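Local coordinates for protein enoyl-CoA hydratase/isomerase (Mycobacterium abscessus, PDB 3QXZ) that probably hydrates or isomerises enoyl-CoA thioesters, as a member of the crotonase-like enoyl-CoA hydratase/isomerase family, at residues Y43-R53 / V90-V101; L118-E128 / L179-V189. All blocks are in the same frame, centred on the assembly; numbering follows the deposited sequence. Where two conformers were deposited one is given.

Contact 1 of 2, residues Y43-R53 / V90-V101. With K (potassium ion), chain D; EDO (1,2-ethanediol), chain I; EDO (1,2-ethanediol), chain H.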
# COMPACT_ATOMS: atom_id res chain seq x y z
N TYR A 43 -11.10 4.24 24.92
CA TYR A 43 -11.24 3.27 23.82
C TYR A 43 -11.76 1.93 24.34
O TYR A 43 -12.66 1.34 23.75
CB TYR A 43 -9.91 3.06 23.11
CG TYR A 43 -9.57 4.08 22.06
CD1 TYR A 43 -10.56 4.78 21.37
CD2 TYR A 43 -8.25 4.33 21.73
CE1 TYR A 43 -10.24 5.69 20.37
CE2 TYR A 43 -7.91 5.26 20.74
CZ TYR A 43 -8.92 5.94 20.08
OH TYR A 43 -8.61 6.83 19.07
N GLN A 44 -11.19 1.43 25.43
CA GLN A 44 -11.59 0.12 25.93
C GLN A 44 -13.05 0.11 26.42
O GLN A 44 -13.84 -0.78 26.07
CB GLN A 44 -10.66 -0.37 27.04
CG GLN A 44 -10.99 -1.81 27.48
CD GLN A 44 -10.77 -2.80 26.35
OE1 GLN A 44 -9.63 -3.04 25.94
NE2 GLN A 44 -11.86 -3.38 25.83
N ARG A 45 -13.42 1.12 27.19
CA ARG A 45 -14.77 1.20 27.74
C ARG A 45 -15.80 1.37 26.62
O ARG A 45 -16.84 0.71 26.62
CB ARG A 45 -14.86 2.35 28.75
CG ARG A 45 -16.26 2.62 29.25
CD ARG A 45 -16.27 3.68 30.36
NE ARG A 45 -15.43 4.82 30.04
CZ ARG A 45 -15.76 5.79 29.18
NH1 ARG A 45 -16.93 5.77 28.55
NH2 ARG A 45 -14.89 6.78 28.96
N LEU A 46 -15.50 2.24 25.65
CA LEU A 46 -16.42 2.51 24.56
C LEU A 46 -16.54 1.29 23.65
O LEU A 46 -17.62 1.00 23.14
CB LEU A 46 -16.01 3.77 23.78
CG LEU A 46 -16.09 5.08 24.57
CD1 LEU A 46 -15.45 6.20 23.78
CD2 LEU A 46 -17.54 5.42 24.93
N ASP A 47 -15.44 0.57 23.46
CA ASP A 47 -15.49 -0.66 22.67
C ASP A 47 -16.44 -1.67 23.32
O ASP A 47 -17.23 -2.32 22.63
CB ASP A 47 -14.10 -1.27 22.47
CG ASP A 47 -14.06 -2.27 21.33
OD1 ASP A 47 -14.79 -2.09 20.33
OD2 ASP A 47 -13.27 -3.22 21.42
N ASP A 48 -16.37 -1.77 24.65
CA ASP A 48 -17.18 -2.72 25.40
C ASP A 48 -18.65 -2.33 25.50
O ASP A 48 -19.49 -3.20 25.73
CB ASP A 48 -16.59 -2.91 26.80
CG ASP A 48 -15.25 -3.62 26.76
OD1 ASP A 48 -14.95 -4.28 25.74
OD2 ASP A 48 -14.51 -3.52 27.76
N ASP A 49 -18.97 -1.05 25.31
CA ASP A 49 -20.34 -0.53 25.44
C ASP A 49 -21.13 -0.92 24.18
O ASP A 49 -20.83 -0.42 23.10
CB ASP A 49 -20.28 0.99 25.59
CG ASP A 49 -21.62 1.62 25.90
OD1 ASP A 49 -22.66 0.98 25.66
OD2 ASP A 49 -21.60 2.77 26.38
N PRO A 50 -22.15 -1.80 24.31
CA PRO A 50 -22.87 -2.27 23.12
C PRO A 50 -23.64 -1.14 22.42
O PRO A 50 -23.93 -1.26 21.23
CB PRO A 50 -23.86 -3.29 23.70
CG PRO A 50 -24.05 -2.89 25.10
CD PRO A 50 -22.70 -2.38 25.55
N ALA A 51 -23.92 -0.07 23.15
CA ALA A 51 -24.68 1.06 22.62
C ALA A 51 -23.83 1.95 21.71
O ALA A 51 -24.36 2.78 20.99
CB ALA A 51 -25.26 1.87 23.75
N VAL A 52 -22.51 1.79 21.78
CA VAL A 52 -21.60 2.62 20.98
C VAL A 52 -21.22 1.89 19.69
O VAL A 52 -20.53 0.85 19.71
CB VAL A 52 -20.34 3.04 21.76
CG1 VAL A 52 -19.36 3.80 20.85
CG2 VAL A 52 -20.71 3.93 22.98
N ARG A 53 -21.71 2.41 18.58
CA ARG A 53 -21.49 1.84 17.25
C ARG A 53 -20.23 2.35 16.57
O ARG A 53 -19.61 1.62 15.78
CB ARG A 53 -22.70 2.10 16.34
CG ARG A 53 -24.01 1.37 16.78
CD ARG A 53 -23.90 -0.16 16.77
NE ARG A 53 -23.17 -0.57 15.58
CZ ARG A 53 -23.64 -0.58 14.34
NH1 ARG A 53 -24.93 -0.35 14.06
NH2 ARG A 53 -22.79 -0.87 13.37
N VAL A 90 -0.78 4.88 24.12
CA VAL A 90 -2.23 4.69 24.07
C VAL A 90 -2.49 3.21 23.81
O VAL A 90 -2.15 2.71 22.73
CB VAL A 90 -2.89 5.57 22.99
CG1 VAL A 90 -4.37 5.24 22.87
CG2 VAL A 90 -2.68 7.03 23.31
N GLN A 91 -3.06 2.53 24.79
CA GLN A 91 -3.34 1.11 24.72
C GLN A 91 -4.71 0.88 25.36
O GLN A 91 -4.98 1.37 26.46
CB GLN A 91 -2.25 0.31 25.43
CG GLN A 91 -0.87 0.46 24.76
CD GLN A 91 0.22 -0.32 25.45
OE1 GLN A 91 0.05 -1.50 25.78
NE2 GLN A 91 1.37 0.31 25.66
N PRO A 92 -5.61 0.16 24.67
CA PRO A 92 -5.44 -0.43 23.34
C PRO A 92 -5.38 0.64 22.26
O PRO A 92 -5.85 1.79 22.46
CB PRO A 92 -6.71 -1.25 23.16
CG PRO A 92 -7.73 -0.52 23.96
CD PRO A 92 -6.96 -0.09 25.19
N ALA A 93 -4.83 0.26 21.11
CA ALA A 93 -4.81 1.12 19.92
C ALA A 93 -6.20 1.04 19.28
O ALA A 93 -6.90 0.03 19.41
CB ALA A 93 -3.77 0.64 18.95
N ALA A 94 -6.59 2.08 18.57
CA ALA A 94 -7.91 2.10 17.94
C ALA A 94 -8.11 0.89 17.02
O ALA A 94 -9.23 0.35 16.95
CB ALA A 94 -8.11 3.41 17.19
N PHE A 95 -7.05 0.47 16.32
CA PHE A 95 -7.16 -0.64 15.36
C PHE A 95 -7.29 -2.02 16.04
O PHE A 95 -7.48 -3.01 15.33
CB PHE A 95 -6.01 -0.61 14.32
CG PHE A 95 -4.66 -0.77 14.92
CD1 PHE A 95 -4.19 -2.02 15.31
CD2 PHE A 95 -3.84 0.35 15.10
CE1 PHE A 95 -2.92 -2.17 15.91
CE2 PHE A 95 -2.57 0.22 15.68
CZ PHE A 95 -2.11 -1.02 16.08
N GLU A 96 -7.22 -2.08 17.37
CA GLU A 96 -7.43 -3.32 18.11
C GLU A 96 -8.88 -3.51 18.51
O GLU A 96 -9.26 -4.58 19.01
CB GLU A 96 -6.53 -3.35 19.36
CG GLU A 96 -5.06 -3.54 18.99
CD GLU A 96 -4.05 -3.39 20.13
OE1 GLU A 96 -4.28 -2.64 21.08
OE2 GLU A 96 -2.97 -4.01 20.02
N LEU A 97 -9.71 -2.48 18.33
CA LEU A 97 -11.10 -2.50 18.80
C LEU A 97 -12.05 -3.20 17.83
O LEU A 97 -11.75 -3.33 16.64
CB LEU A 97 -11.61 -1.06 19.01
CG LEU A 97 -10.74 -0.14 19.87
CD1 LEU A 97 -11.43 1.21 20.01
CD2 LEU A 97 -10.38 -0.76 21.23
N ARG A 98 -13.20 -3.63 18.34
CA ARG A 98 -14.28 -4.11 17.46
C ARG A 98 -15.05 -2.93 16.84
O ARG A 98 -15.65 -3.07 15.78
CB ARG A 98 -15.22 -5.01 18.25
CG ARG A 98 -14.52 -6.22 18.85
CD ARG A 98 -15.41 -6.99 19.82
NE ARG A 98 -15.98 -6.13 20.85
CZ ARG A 98 -15.38 -5.84 22.01
NH1 ARG A 98 -14.18 -6.33 22.29
NH2 ARG A 98 -15.98 -5.04 22.88
N THR A 99 -14.98 -1.77 17.48
CA THR A 99 -15.75 -0.59 17.11
C THR A 99 -14.98 0.27 16.13
O THR A 99 -13.84 0.63 16.41
CB THR A 99 -16.08 0.23 18.37
OG1 THR A 99 -16.78 -0.61 19.30
CG2 THR A 99 -16.92 1.48 18.07
N PRO A 100 -15.61 0.66 15.00
CA PRO A 100 -14.96 1.58 14.06
C PRO A 100 -14.59 2.91 14.71
O PRO A 100 -15.34 3.42 15.57
CB PRO A 100 -16.03 1.80 12.99
CG PRO A 100 -16.80 0.50 12.98
CD PRO A 100 -16.88 0.14 14.45
N VAL A 101 -13.43 3.43 14.31
CA VAL A 101 -12.91 4.70 14.83
C VAL A 101 -12.60 5.61 13.65
O VAL A 101 -11.82 5.22 12.76
CB VAL A 101 -11.64 4.47 15.69
CG1 VAL A 101 -11.03 5.81 16.11
CG2 VAL A 101 -11.98 3.64 16.94
K K D . -18.93 -0.64 21.22
C1 EDO I . -9.23 -4.23 22.63
O1 EDO I . -8.69 -4.66 23.89
C2 EDO I . -10.54 -4.95 22.35
O2 EDO I . -11.60 -4.34 23.11
C1 EDO H . -19.09 -2.96 16.83
O1 EDO H . -19.20 -2.81 15.42
C2 EDO H . -19.79 -1.76 17.44
O2 EDO H . -21.22 -1.84 17.26
O HOH W 1 -20.03 -3.06 20.59
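At the potassium site by the C-terminal end of helix 33-48, Asp47 and Thr99 meet through a hydrogen bond from Thr99 OG1 to Asp47 OD1, 2.7 Å long, on the anti lone pair of the carboxylate. Thr99 OG1 also lies 2.9 Å from the potassium ion, so one hydroxyl joins carboxylate and metal. Backbone oxygens of Leu46, Asp47, Asp49 and Val52 and a water supply the other ligands, the last two protein oxygens from the ends of a type I turn. Asp47 reaches the 90-101 loop because its CG is anti to the backbone N (chi1 -162°). There Arg98 N gives its straight bond to Asp47 OD2 (3.1 Å, 165°) on the syn side, whereas its approach to OD1 is weak.

Asp47, Asp48 and Arg98 form a salt-bridge network with two geometries. Asp48 OD1 takes Arg98 NH2 at 3.1 Å with carboxylate and guanidinium nearly coplanar; Asp47 OD2 sits over a guanidinium face, a purely electrostatic pairing.

Within this crotonase-family chain the loop leads into strand 101-105, and Tyr43 is buried against it, among Ala94, Leu97 and Pro92. Ala94 CA lies over one face of the ring, toward its rim, with Ala94 CB 3.9 Å from Tyr43 CZ; Leu97 CD1 comes obliquely to Tyr43 CD1, also at 3.9 Å. The buried Pro92 O lies at the ring edge, 3.6 Å from Tyr43 CD2.

Contact 2 of 2, residues L118-E128 / L179-V189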
# COMPACT_ATOMS: atom_id res chain seq x y z
N LEU A 118 -3.10 8.03 13.10
CA LEU A 118 -2.89 6.91 12.18
C LEU A 118 -3.46 5.59 12.71
O LEU A 118 -3.55 4.63 11.96
CB LEU A 118 -1.42 6.73 11.83
CG LEU A 118 -0.73 7.88 11.11
CD1 LEU A 118 0.73 7.48 10.84
CD2 LEU A 118 -1.43 8.32 9.81
N HIS A 119 -3.87 5.52 13.99
CA HIS A 119 -4.49 4.29 14.49
C HIS A 119 -5.93 4.15 14.02
O HIS A 119 -6.47 3.04 14.06
CB HIS A 119 -4.50 4.25 16.02
CG HIS A 119 -3.15 4.13 16.64
ND1 HIS A 119 -3.00 4.05 18.00
CD2 HIS A 119 -1.92 4.08 16.10
CE1 HIS A 119 -1.70 3.94 18.28
NE2 HIS A 119 -1.03 3.96 17.14
N ALA A 120 -6.57 5.26 13.65
CA ALA A 120 -7.99 5.23 13.28
C ALA A 120 -8.20 4.49 11.95
O ALA A 120 -7.29 4.40 11.11
CB ALA A 120 -8.56 6.65 13.19
N ASP A 121 -9.40 3.95 11.77
CA ASP A 121 -9.73 3.29 10.49
C ASP A 121 -9.75 4.28 9.34
O ASP A 121 -9.33 3.96 8.22
CB ASP A 121 -11.08 2.61 10.62
CG ASP A 121 -11.11 1.61 11.74
OD1 ASP A 121 -10.22 0.73 11.76
OD2 ASP A 121 -12.01 1.70 12.61
N ILE A 122 -10.28 5.46 9.63
CA ILE A 122 -10.63 6.45 8.61
C ILE A 122 -10.18 7.82 9.14
O ILE A 122 -10.33 8.11 10.34
CB ILE A 122 -12.15 6.43 8.38
CG1 ILE A 122 -12.59 5.07 7.80
CG2 ILE A 122 -12.62 7.63 7.49
CD1 ILE A 122 -14.11 4.74 7.98
N ARG A 123 -9.59 8.63 8.27
CA ARG A 123 -9.16 10.00 8.62
C ARG A 123 -9.74 11.01 7.64
O ARG A 123 -9.65 10.83 6.43
CB ARG A 123 -7.63 10.12 8.61
CG ARG A 123 -6.96 9.71 9.91
CD ARG A 123 -5.44 9.48 9.78
NE ARG A 123 -5.17 8.37 8.86
CZ ARG A 123 -5.42 7.10 9.13
NH1 ARG A 123 -5.84 6.71 10.33
NH2 ARG A 123 -5.27 6.22 8.16
N ILE A 124 -10.29 12.08 8.21
CA ILE A 124 -10.69 13.24 7.42
C ILE A 124 -9.85 14.39 7.95
O ILE A 124 -9.86 14.65 9.17
CB ILE A 124 -12.20 13.53 7.59
CG1 ILE A 124 -13.03 12.32 7.11
CG2 ILE A 124 -12.59 14.81 6.80
CD1 ILE A 124 -14.54 12.50 7.36
N LEU A 125 -9.10 15.04 7.05
CA LEU A 125 -8.15 16.10 7.45
C LEU A 125 -8.57 17.49 6.98
O LEU A 125 -9.11 17.66 5.89
CB LEU A 125 -6.72 15.80 6.95
CG LEU A 125 -5.80 14.98 7.86
CD1 LEU A 125 -6.35 13.59 8.17
CD2 LEU A 125 -4.40 14.86 7.22
N ALA A 126 -8.27 18.47 7.82
CA ALA A 126 -8.50 19.89 7.52
C ALA A 126 -7.46 20.38 6.51
O ALA A 126 -6.25 20.24 6.73
CB ALA A 126 -8.39 20.69 8.80
N GLU A 127 -7.94 21.04 5.45
CA GLU A 127 -7.03 21.62 4.45
C GLU A 127 -6.03 22.64 5.01
O GLU A 127 -4.91 22.76 4.50
CB GLU A 127 -7.85 22.23 3.29
CG GLU A 127 -8.44 21.14 2.40
CD GLU A 127 -9.60 21.63 1.53
OE1 GLU A 127 -9.90 22.85 1.54
OE2 GLU A 127 -10.22 20.80 0.84
N GLU A 128 -6.43 23.34 6.07
CA GLU A 128 -5.60 24.40 6.66
C GLU A 128 -4.57 23.89 7.66
O GLU A 128 -3.74 24.67 8.15
CB GLU A 128 -6.49 25.46 7.33
CG GLU A 128 -7.50 26.15 6.41
CD GLU A 128 -8.87 25.46 6.35
OE1 GLU A 128 -8.98 24.25 6.68
OE2 GLU A 128 -9.85 26.13 5.96
N LEU A 179 -2.92 8.25 2.98
CA LEU A 179 -2.88 8.43 4.44
C LEU A 179 -4.26 8.79 4.98
O LEU A 179 -4.66 8.35 6.07
CB LEU A 179 -1.85 9.51 4.80
CG LEU A 179 -1.56 9.74 6.29
CD1 LEU A 179 -0.13 10.23 6.50
CD2 LEU A 179 -2.55 10.69 6.99
N ALA A 180 -4.97 9.65 4.24
CA ALA A 180 -6.27 10.18 4.64
C ALA A 180 -7.31 9.83 3.61
O ALA A 180 -7.01 9.66 2.42
CB ALA A 180 -6.19 11.71 4.82
N ASN A 181 -8.56 9.76 4.05
CA ASN A 181 -9.68 9.43 3.19
C ASN A 181 -10.21 10.61 2.42
O ASN A 181 -10.69 10.47 1.30
CB ASN A 181 -10.79 8.76 4.01
CG ASN A 181 -10.31 7.49 4.66
OD1 ASN A 181 -9.56 7.51 5.64
ND2 ASN A 181 -10.74 6.37 4.09
N ARG A 182 -10.17 11.77 3.06
CA ARG A 182 -10.78 12.98 2.52
C ARG A 182 -10.13 14.19 3.17
O ARG A 182 -9.67 14.11 4.32
CB ARG A 182 -12.30 12.97 2.81
CG ARG A 182 -13.09 14.08 2.09
CD ARG A 182 -14.57 13.95 2.36
NE ARG A 182 -15.31 14.85 1.47
CZ ARG A 182 -16.61 15.10 1.58
NH1 ARG A 182 -17.33 14.53 2.54
NH2 ARG A 182 -17.19 15.95 0.73
N CYS A 183 -10.12 15.30 2.44
CA CYS A 183 -9.77 16.57 3.05
C CYS A 183 -10.86 17.61 2.78
O CYS A 183 -11.53 17.57 1.74
CB CYS A 183 -8.39 17.06 2.62
SG CYS A 183 -8.19 17.37 0.90
N LEU A 184 -11.05 18.48 3.76
CA LEU A 184 -12.12 19.49 3.74
C LEU A 184 -11.65 20.72 4.46
O LEU A 184 -10.70 20.67 5.24
CB LEU A 184 -13.37 18.96 4.46
CG LEU A 184 -14.15 17.87 3.75
CD1 LEU A 184 -15.16 17.25 4.70
CD2 LEU A 184 -14.84 18.43 2.50
N PRO A 185 -12.33 21.85 4.24
CA PRO A 185 -12.07 23.00 5.09
C PRO A 185 -12.26 22.59 6.55
O PRO A 185 -13.16 21.78 6.86
CB PRO A 185 -13.15 24.00 4.67
CG PRO A 185 -13.41 23.66 3.24
CD PRO A 185 -13.35 22.14 3.21
N ALA A 186 -11.43 23.12 7.43
CA ALA A 186 -11.42 22.75 8.85
C ALA A 186 -12.80 22.70 9.50
O ALA A 186 -13.12 21.75 10.23
CB ALA A 186 -10.52 23.67 9.64
N GLY A 187 -13.60 23.72 9.24
CA GLY A 187 -14.93 23.82 9.85
C GLY A 187 -15.97 22.80 9.40
O GLY A 187 -17.05 22.71 9.99
N LYS A 188 -15.62 22.04 8.37
CA LYS A 188 -16.49 21.02 7.79
C LYS A 188 -16.06 19.59 8.20
O LYS A 188 -16.81 18.64 8.03
CB LYS A 188 -16.47 21.12 6.25
CG LYS A 188 -17.04 22.45 5.68
CD LYS A 188 -18.53 22.59 5.97
CE LYS A 188 -19.09 23.93 5.47
NZ LYS A 188 -20.52 24.08 5.88
N VAL A 189 -14.87 19.46 8.78
CA VAL A 189 -14.30 18.13 9.05
C VAL A 189 -15.11 17.30 10.06
O VAL A 189 -15.47 16.14 9.77
CB VAL A 189 -12.84 18.26 9.54
CG1 VAL A 189 -12.31 16.92 10.06
CG2 VAL A 189 -11.93 18.75 8.39
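Arg123 and Asn181 lock the start of the parallel pairing between strands 122-126 and 182-184, the latter outermost in the six-stranded sheet. Arg123 N donates to the side-chain oxygen Asn181 OD1 (2.9 Å), and Asn181 N returns a bond to Arg123 O. The amide thus stands in for a backbone carbonyl just before the ladder, in which Ile124, Leu125 and Ala126 pair with Arg182, Cys183 and Leu184. Leu125 N donates to Arg182 O, Leu184 N to Leu125 O and Glu127 N to Leu184 O, the last continuing the ladder past Ala126.

On the face carrying Ile124 and Ala126, the bump is Val189 of helix 186-203, its two methyls set along strand 122-126. Val189 CG1 reaches Ile124 CG2 at 3.9 Å, the two sliding past each other in opposite directions, and CG2 settles over Ala126, 4.1 Å from its CB. The single methyl of Ala126 lets Ala186 come close, CB to CB 3.8 Å. Leu184 CD1 closes on Ile124 CG2 from the neighbouring strand. Across the sheet, Leu125 CD1 leans on Ala180 CB at 3.8 Å, its chi2 of 61° turning the methyl toward it, and helix 171-177 packs against Leu125 and Cys183. Leu118 CD2 pushes into the fork of Leu179, the two crossing at about a right angle.

Arg123, bent at chi3, holds Leu179 O side-on with NE (2.8 Å) and NH2, the oxygen only 6° from the guanidinium plane; NH1 turns back to Ala120 O. Asn181 ND2 bonds to Glu161 and Ala157 of a second subunit. Glu128 OE1 accepts Ala186 N at 2.8 Å. Polar bonds run the whole length of the contact, from Arg123 to Glu128, with apolar side chains packing on both faces, and Asn181 couples the sheet edge to the subunit interface.

Overall arrangement
Contact 1 and contact 2 follow one another along the chain, with centres 20 Å apart on opposite sides of the chain's centre, yet they touch directly. The joint is Asp121: its OD2 lies 2.8 Å from Val101 N, a probable hydrogen bond, and also pairs with Lys213, which bonds to Ala94 O and Thr99 O of the 90-101 loop. Beside it, Ala94 CB packs on His119 O at 3.6 Å. Strands 101-105 and 122-126 are neighbours in the same sheet, so the loop holding Thr99 at the potassium ion feeds the strand next to contact 2. The side chain of Leu179 is about 10 Å from a different bound potassium ion, not the one at Thr99.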